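Long-range contact in aminoglycoside N(6')acetyltransferase (Legionella pneumophila subsp. pneumophila, PDB 3F5B), which probably transfers an acetyl group to the 6'-amino group of aminoglycosides, as a GNAT-type acetyltransferase: residues Asp71-Ser82 with Val95-Tyr106. Numbering follows the deposited sequence.
With CHX (cyclohexane), chain D.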
ATOM      1  N   ASP A  71      -8.049   5.930  11.940  1.00 26.78           N
ATOM      2  CA  ASP A  71      -8.091   7.342  12.286  1.00 25.86           C
ATOM      3  C   ASP A  71      -8.794   7.345  13.653  1.00 27.40           C
ATOM      4  O   ASP A  71     -10.013   7.206  13.723  1.00 25.70           O
ATOM      5  CB  ASP A  71      -8.896   8.095  11.232  1.00 24.87           C
ATOM      6  CG  ASP A  71      -9.036   9.574  11.541  1.00 25.51           C
ATOM      7  OD1 ASP A  71      -8.129  10.155  12.196  1.00 26.07           O
ATOM      8  OD2 ASP A  71     -10.053  10.143  11.112  1.00 23.69           O
ATOM      9  N   ASN A  72      -8.004   7.432  14.726  1.00 28.61           N
ATOM     10  CA  ASN A  72      -8.486   7.162  16.089  1.00 31.13           C
ATOM     11  C   ASN A  72      -9.162   5.791  16.141  1.00 31.71           C
ATOM     12  O   ASN A  72      -8.546   4.777  15.773  1.00 32.85           O
ATOM     13  CB  ASN A  72      -9.419   8.283  16.562  1.00 33.81           C
ATOM     14  CG  ASN A  72      -8.686   9.587  16.766  1.00 37.18           C
ATOM     15  OD1 ASN A  72      -7.477   9.593  17.066  1.00 38.75           O
ATOM     16  ND2 ASN A  72      -9.405  10.713  16.613  1.00 37.61           N
ATOM     17  N   GLU A  73     -10.439   5.759  16.510  1.00 31.50           N
ATOM     18  CA  GLU A  73     -11.188   4.508  16.538  1.00 32.45           C
ATOM     19  C   GLU A  73     -11.700   4.026  15.170  1.00 30.61           C
ATOM     20  O   GLU A  73     -12.254   2.958  15.088  1.00 29.10           O
ATOM     21  CB  GLU A  73     -12.360   4.568  17.550  1.00 33.98           C
ATOM     22  CG  GLU A  73     -12.682   5.971  18.146  1.00 37.84           C
ATOM     23  CD  GLU A  73     -13.318   6.969  17.156  1.00 39.69           C
ATOM     24  OE1 GLU A  73     -12.558   7.799  16.607  1.00 39.52           O
ATOM     25  OE2 GLU A  73     -14.573   6.949  16.953  1.00 40.30           O
ATOM     26  N   ILE A  74     -11.502   4.804  14.112  1.00 28.93           N
ATOM     27  CA  ILE A  74     -12.127   4.509  12.833  1.00 27.81           C
ATOM     28  C   ILE A  74     -11.169   3.805  11.839  1.00 27.02           C
ATOM     29  O   ILE A  74     -10.259   4.431  11.324  1.00 27.44           O
ATOM     30  CB  ILE A  74     -12.718   5.832  12.221  1.00 28.16           C
ATOM     31  CG1 ILE A  74     -13.781   6.454  13.160  1.00 29.48           C
ATOM     32  CG2 ILE A  74     -13.224   5.661  10.789  1.00 26.28           C
ATOM     33  CD1 ILE A  74     -14.987   5.568  13.448  1.00 31.33           C
ATOM     34  N   PRO A  75     -11.395   2.505  11.554  1.00 26.73           N
ATOM     35  CA  PRO A  75     -10.614   1.856  10.487  1.00 27.08           C
ATOM     36  C   PRO A  75     -11.082   2.339   9.109  1.00 26.47           C
ATOM     37  O   PRO A  75     -12.277   2.545   8.906  1.00 28.76           O
ATOM     38  CB  PRO A  75     -10.913   0.361  10.702  1.00 26.99           C
ATOM     39  CG  PRO A  75     -12.399   0.367  11.246  1.00 26.68           C
ATOM     40  CD  PRO A  75     -12.471   1.642  12.096  1.00 26.96           C
ATOM     41  N   PHE A  76     -10.166   2.554   8.172  1.00 26.69           N
ATOM     42  CA  PHE A  76     -10.556   3.193   6.913  1.00 25.21           C
ATOM     43  C   PHE A  76      -9.764   2.724   5.694  1.00 26.09           C
ATOM     44  O   PHE A  76     -10.159   3.035   4.569  1.00 25.34           O
ATOM     45  CB  PHE A  76     -10.508   4.738   7.025  1.00 25.51           C
ATOM     46  CG  PHE A  76      -9.099   5.312   7.043  1.00 25.90           C
ATOM     47  CD1 PHE A  76      -8.468   5.665   5.867  1.00 26.18           C
ATOM     48  CD2 PHE A  76      -8.412   5.479   8.242  1.00 26.21           C
ATOM     49  CE1 PHE A  76      -7.145   6.184   5.855  1.00 26.85           C
ATOM     50  CE2 PHE A  76      -7.097   5.996   8.263  1.00 25.56           C
ATOM     51  CZ  PHE A  76      -6.456   6.330   7.069  1.00 26.71           C
ATOM     52  N   ALA A  77      -8.638   2.017   5.896  1.00 24.91           N
ATOM     53  CA  ALA A  77      -7.845   1.549   4.759  1.00 24.01           C
ATOM     54  C   ALA A  77      -7.245   0.186   5.017  1.00 24.78           C
ATOM     55  O   ALA A  77      -7.069  -0.225   6.173  1.00 23.63           O
ATOM     56  CB  ALA A  77      -6.700   2.570   4.420  1.00 22.83           C
ATOM     57  N   TYR A  78      -6.875  -0.476   3.929  1.00 24.27           N
ATOM     58  CA  TYR A  78      -6.294  -1.809   3.963  1.00 25.33           C
ATOM     59  C   TYR A  78      -5.030  -1.755   3.096  1.00 24.60           C
ATOM     60  O   TYR A  78      -5.059  -1.243   1.973  1.00 24.83           O
ATOM     61  CB  TYR A  78      -7.308  -2.804   3.418  1.00 25.03           C
ATOM     62  CG  TYR A  78      -6.833  -4.218   3.073  1.00 26.73           C
ATOM     63  CD1 TYR A  78      -6.139  -4.997   3.996  1.00 27.33           C
ATOM     64  CD2 TYR A  78      -7.163  -4.799   1.832  1.00 26.16           C
ATOM     65  CE1 TYR A  78      -5.719  -6.326   3.670  1.00 26.19           C
ATOM     66  CE2 TYR A  78      -6.772  -6.131   1.509  1.00 25.55           C
ATOM     67  CZ  TYR A  78      -6.050  -6.872   2.431  1.00 26.87           C
ATOM     68  OH  TYR A  78      -5.654  -8.158   2.123  1.00 26.35           O
ATOM     69  N   LEU A  79      -3.926  -2.240   3.663  1.00 23.63           N
ATOM     70  CA  LEU A  79      -2.619  -2.173   3.010  1.00 25.32           C
ATOM     71  C   LEU A  79      -1.984  -3.553   3.064  1.00 25.99           C
ATOM     72  O   LEU A  79      -2.211  -4.352   4.010  1.00 25.67           O
ATOM     73  CB  LEU A  79      -1.697  -1.104   3.637  1.00 25.58           C
ATOM     74  CG  LEU A  79      -2.274   0.294   3.955  1.00 27.47           C
ATOM     75  CD1 LEU A  79      -3.016   0.301   5.324  1.00 29.04           C
ATOM     76  CD2 LEU A  79      -1.189   1.380   3.964  1.00 27.64           C
ATOM     77  N   ILE A  80      -1.182  -3.823   2.042  1.00 25.90           N
ATOM     78  CA  ILE A  80      -0.533  -5.116   1.833  1.00 26.39           C
ATOM     79  C   ILE A  80       0.929  -4.837   1.468  1.00 27.83           C
ATOM     80  O   ILE A  80       1.197  -4.067   0.540  1.00 27.65           O
ATOM     81  CB  ILE A  80      -1.191  -5.912   0.683  1.00 27.38           C
ATOM     82  CG1 ILE A  80      -2.717  -6.058   0.904  1.00 27.62           C
ATOM     83  CG2 ILE A  80      -0.506  -7.341   0.530  1.00 26.40           C
ATOM     84  CD1 ILE A  80      -3.457  -6.861  -0.209  1.00 29.09           C
ATOM     85  N   THR A  81       1.866  -5.405   2.233  1.00 26.50           N
ATOM     86  CA  THR A  81       3.288  -5.205   1.951  1.00 27.13           C
ATOM     87  C   THR A  81       4.019  -6.540   1.777  1.00 29.20           C
ATOM     88  O   THR A  81       3.680  -7.530   2.415  1.00 27.99           O
ATOM     89  CB  THR A  81       3.990  -4.378   3.048  1.00 26.17           C
ATOM     90  OG1 THR A  81       3.904  -5.064   4.300  1.00 26.50           O
ATOM     91  CG2 THR A  81       3.305  -2.970   3.214  1.00 24.91           C
ATOM     92  N   SER A  82       5.035  -6.557   0.925  1.00 31.85           N
ATOM     93  CA  SER A  82       5.920  -7.705   0.892  1.00 34.85           C
ATOM     94  C   SER A  82       7.312  -7.242   0.602  1.00 37.61           C
ATOM     95  O   SER A  82       7.518  -6.239  -0.107  1.00 36.38           O
ATOM     96  CB  SER A  82       5.471  -8.704  -0.158  1.00 36.56           C
ATOM     97  OG  SER A  82       5.345  -8.065  -1.419  1.00 37.52           O
ATOM     98  N   VAL A  95      10.533  -2.719  -0.255  1.00 32.21           N
ATOM     99  CA  VAL A  95       9.188  -3.166   0.137  1.00 30.22           C
ATOM    100  C   VAL A  95       8.195  -2.784  -0.959  1.00 29.88           C
ATOM    101  O   VAL A  95       8.230  -1.667  -1.477  1.00 29.00           O
ATOM    102  CB  VAL A  95       8.744  -2.605   1.528  1.00 30.88           C
ATOM    103  CG1 VAL A  95       8.654  -1.095   1.520  1.00 31.44           C
ATOM    104  CG2 VAL A  95       7.407  -3.190   1.956  1.00 30.39           C
ATOM    105  N   THR A  96       7.325  -3.714  -1.317  1.00 28.40           N
ATOM    106  CA  THR A  96       6.282  -3.441  -2.302  1.00 29.90           C
ATOM    107  C   THR A  96       4.990  -3.219  -1.522  1.00 30.78           C
ATOM    108  O   THR A  96       4.673  -4.006  -0.627  1.00 31.08           O
ATOM    109  CB  THR A  96       6.107  -4.609  -3.303  1.00 31.61           C
ATOM    110  OG1 THR A  96       7.358  -4.857  -3.960  1.00 32.30           O
ATOM    111  CG2 THR A  96       5.013  -4.284  -4.364  1.00 31.57           C
ATOM    112  N   LEU A  97       4.279  -2.142  -1.870  1.00 29.16           N
ATOM    113  CA  LEU A  97       3.067  -1.709  -1.196  1.00 29.27           C
ATOM    114  C   LEU A  97       1.848  -1.809  -2.116  1.00 30.89           C
ATOM    115  O   LEU A  97       1.895  -1.433  -3.297  1.00 30.03           O
ATOM    116  CB  LEU A  97       3.229  -0.253  -0.713  1.00 27.72           C
ATOM    117  CG  LEU A  97       2.092   0.429   0.033  1.00 27.46           C
ATOM    118  CD1 LEU A  97       1.768  -0.335   1.368  1.00 26.39           C
ATOM    119  CD2 LEU A  97       2.513   1.892   0.280  1.00 28.24           C
ATOM    120  N   ASP A  98       0.759  -2.336  -1.563  1.00 31.12           N
ATOM    121  CA  ASP A  98      -0.560  -2.220  -2.172  1.00 33.89           C
ATOM    122  C   ASP A  98      -1.445  -1.563  -1.154  1.00 33.47           C
ATOM    123  O   ASP A  98      -1.403  -1.940   0.029  1.00 31.07           O
ATOM    124  CB  ASP A  98      -1.153  -3.580  -2.387  1.00 38.47           C
ATOM    125  CG  ASP A  98      -0.933  -4.093  -3.754  1.00 43.67           C
ATOM    126  OD1 ASP A  98      -1.884  -3.957  -4.569  1.00 45.02           O
ATOM    127  OD2 ASP A  98       0.161  -4.659  -3.998  1.00 45.29           O
ATOM    128  N   LEU A  99      -2.282  -0.628  -1.597  1.00 31.62           N
ATOM    129  CA  LEU A  99      -3.184   0.012  -0.644  1.00 32.33           C
ATOM    130  C   LEU A  99      -4.565   0.278  -1.216  1.00 31.93           C
ATOM    131  O   LEU A  99      -4.721   0.503  -2.433  1.00 31.79           O
ATOM    132  CB  LEU A  99      -2.556   1.281  -0.064  1.00 31.96           C
ATOM    133  CG  LEU A  99      -2.324   2.440  -1.018  1.00 33.83           C
ATOM    134  CD1 LEU A  99      -3.459   3.454  -0.858  1.00 34.05           C
ATOM    135  CD2 LEU A  99      -0.977   3.140  -0.770  1.00 32.90           C
ATOM    136  N   PHE A 100      -5.536   0.286  -0.312  1.00 29.29           N
ATOM    137  CA  PHE A 100      -6.929   0.415  -0.636  1.00 29.10           C
ATOM    138  C   PHE A 100      -7.574   1.324   0.394  1.00 29.58           C
ATOM    139  O   PHE A 100      -7.679   0.963   1.590  1.00 28.39           O
ATOM    140  CB  PHE A 100      -7.592  -0.978  -0.619  1.00 29.64           C
ATOM    141  CG  PHE A 100      -6.871  -1.999  -1.477  1.00 29.82           C
ATOM    142  CD1 PHE A 100      -7.176  -2.121  -2.843  1.00 31.13           C
ATOM    143  CD2 PHE A 100      -5.894  -2.821  -0.931  1.00 29.82           C
ATOM    144  CE1 PHE A 100      -6.507  -3.038  -3.655  1.00 30.77           C
ATOM    145  CE2 PHE A 100      -5.208  -3.757  -1.737  1.00 30.66           C
ATOM    146  CZ  PHE A 100      -5.535  -3.864  -3.113  1.00 32.38           C
ATOM    147  N   ILE A 101      -7.981   2.517  -0.040  1.00 28.19           N
ATOM    148  CA  ILE A 101      -8.734   3.387   0.845  1.00 29.01           C
ATOM    149  C   ILE A 101     -10.199   2.968   0.708  1.00 29.05           C
ATOM    150  O   ILE A 101     -10.832   3.244  -0.311  1.00 29.49           O
ATOM    151  CB  ILE A 101      -8.615   4.926   0.506  1.00 30.68           C
ATOM    152  CG1 ILE A 101      -7.177   5.379   0.294  1.00 31.15           C
ATOM    153  CG2 ILE A 101      -9.366   5.782   1.577  1.00 27.53           C
ATOM    154  CD1 ILE A 101      -6.242   5.072   1.404  1.00 33.75           C
ATOM    155  N   CYS A 102     -10.731   2.356   1.755  1.00 27.54           N
ATOM    156  CA  CYS A 102     -11.987   1.645   1.669  1.00 29.73           C
ATOM    157  C   CYS A 102     -13.209   2.404   2.163  1.00 30.29           C
ATOM    158  O   CYS A 102     -14.330   1.967   1.904  1.00 30.90           O
ATOM    159  CB  CYS A 102     -11.856   0.324   2.429  1.00 28.80           C
ATOM    160  SG  CYS A 102     -10.566  -0.720   1.661  1.00 31.15           S
ATOM    161  N   ARG A 103     -12.994   3.509   2.878  1.00 29.37           N
ATOM    162  CA  ARG A 103     -14.100   4.403   3.265  1.00 30.39           C
ATOM    163  C   ARG A 103     -14.118   5.586   2.312  1.00 29.70           C
ATOM    164  O   ARG A 103     -13.088   6.249   2.136  1.00 29.05           O
ATOM    165  CB  ARG A 103     -13.917   4.920   4.702  1.00 30.54           C
ATOM    166  CG  ARG A 103     -14.276   3.944   5.810  1.00 30.84           C
ATOM    167  CD  ARG A 103     -14.200   4.661   7.169  1.00 30.86           C
ATOM    168  NE  ARG A 103     -15.168   5.773   7.282  1.00 31.12           N
ATOM    169  CZ  ARG A 103     -16.212   5.775   8.101  1.00 31.43           C
ATOM    170  NH1 ARG A 103     -16.440   4.729   8.878  1.00 31.05           N
ATOM    171  NH2 ARG A 103     -17.022   6.820   8.159  1.00 31.41           N
ATOM    172  N   LEU A 104     -15.275   5.863   1.698  1.00 30.18           N
ATOM    173  CA  LEU A 104     -15.357   6.971   0.739  1.00 31.72           C
ATOM    174  C   LEU A 104     -15.022   8.335   1.342  1.00 30.70           C
ATOM    175  O   LEU A 104     -14.520   9.209   0.646  1.00 31.52           O
ATOM    176  CB  LEU A 104     -16.731   7.042   0.036  1.00 33.39           C
ATOM    177  CG  LEU A 104     -17.009   5.944  -0.998  1.00 34.71           C
ATOM    178  CD1 LEU A 104     -18.454   6.041  -1.478  1.00 35.91           C
ATOM    179  CD2 LEU A 104     -16.050   6.035  -2.167  1.00 35.62           C
ATOM    180  N   ASP A 105     -15.270   8.506   2.639  1.00 29.41           N
ATOM    181  CA  ASP A 105     -15.000   9.785   3.292  1.00 29.14           C
ATOM    182  C   ASP A 105     -13.516   9.942   3.585  1.00 29.32           C
ATOM    183  O   ASP A 105     -13.080  10.972   4.119  1.00 29.18           O
ATOM    184  CB  ASP A 105     -15.900   9.986   4.542  1.00 30.29           C
ATOM    185  CG  ASP A 105     -15.946   8.753   5.478  1.00 30.64           C
ATOM    186  OD1 ASP A 105     -15.566   7.637   5.084  1.00 29.68           O
ATOM    187  OD2 ASP A 105     -16.415   8.908   6.629  1.00 30.99           O
ATOM    188  N   TYR A 106     -12.711   8.962   3.172  1.00 27.79           N
ATOM    189  CA  TYR A 106     -11.267   9.053   3.412  1.00 28.54           C
ATOM    190  C   TYR A 106     -10.412   9.160   2.165  1.00 28.81           C
ATOM    191  O   TYR A 106      -9.195   9.054   2.242  1.00 29.34           O
ATOM    192  CB  TYR A 106     -10.790   7.888   4.308  1.00 27.22           C
ATOM    193  CG  TYR A 106     -11.104   8.140   5.770  1.00 27.22           C
ATOM    194  CD1 TYR A 106     -12.375   7.903   6.283  1.00 25.84           C
ATOM    195  CD2 TYR A 106     -10.124   8.662   6.628  1.00 26.70           C
ATOM    196  CE1 TYR A 106     -12.670   8.160   7.639  1.00 26.82           C
ATOM    197  CE2 TYR A 106     -10.406   8.943   7.968  1.00 26.84           C
ATOM    198  CZ  TYR A 106     -11.668   8.678   8.465  1.00 26.44           C
ATOM    199  OH  TYR A 106     -11.906   8.928   9.783  1.00 24.75           O
TER
HETATM  200  C1  CHX D 182      -4.450  -0.859  -6.761  1.00 51.46           C
HETATM  201  C2  CHX D 182      -4.388  -0.657  -5.245  1.00 49.97           C
HETATM  202  C3  CHX D 182      -2.974  -0.902  -4.701  1.00 50.23           C
HETATM  203  C4  CHX D 182      -1.983   0.140  -5.233  1.00 50.70           C
HETATM  204  C5  CHX D 182      -2.330   0.628  -6.653  1.00 50.10           C
HETATM  205  C6  CHX D 182      -3.174  -0.366  -7.474  1.00 50.60           C
HETATM  206  O   HOH W   1     -14.959   1.954   9.073  1.00 24.34           O
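The Y106 hydroxyl donates to the anti lone pair of D71 OD2 (OH to OD2 2.6 Å), the carboxylate plane turned 74° from the ring, while D71 OD1 forms a salt bridge with R14. After the type II' turn D71-I74, I74 CG2 rests over one face of the R103 guanidinium, whose edge engages D105 side-on through NE and NH2. P75 O shares a water with R103 NH1. With CG between the backbone N and carbonyl carbon (chi1 74°), the F76 ring lies over the Y106 ring in an offset stack, centroids 4.4 Å apart and planes at 19°, and CB makes a CH-pi contact with the same face. The F76 carbonyl accepts from C102 N (O to N 3.0 Å) and, weakly, from R103 N.

Antiparallel pairing follows, with two backbone bonds at each of Y78-F100, I80-D98 and S82-T96. A77, L79 and T81 are non-hydrogen-bonded partners of I101, L99 and L97, their side chains on the sheet face covered by helix 109-123. On the other side, the Y78 and F100 rings lie near parallel but barely overlap (CD2 to CD2 3.6 Å), and Y78 OH bonds to H66. I80 CD1 reaches the F100 ring edge (CE2, 3.9 Å), while cyclohexane lies over one face of that ring, offset toward its rim. Strands 74-84 and 94-101 thus form a central antiparallel hairpin of the GNAT fold, D98, L99 and F100 contributing to the cyclohexane pocket.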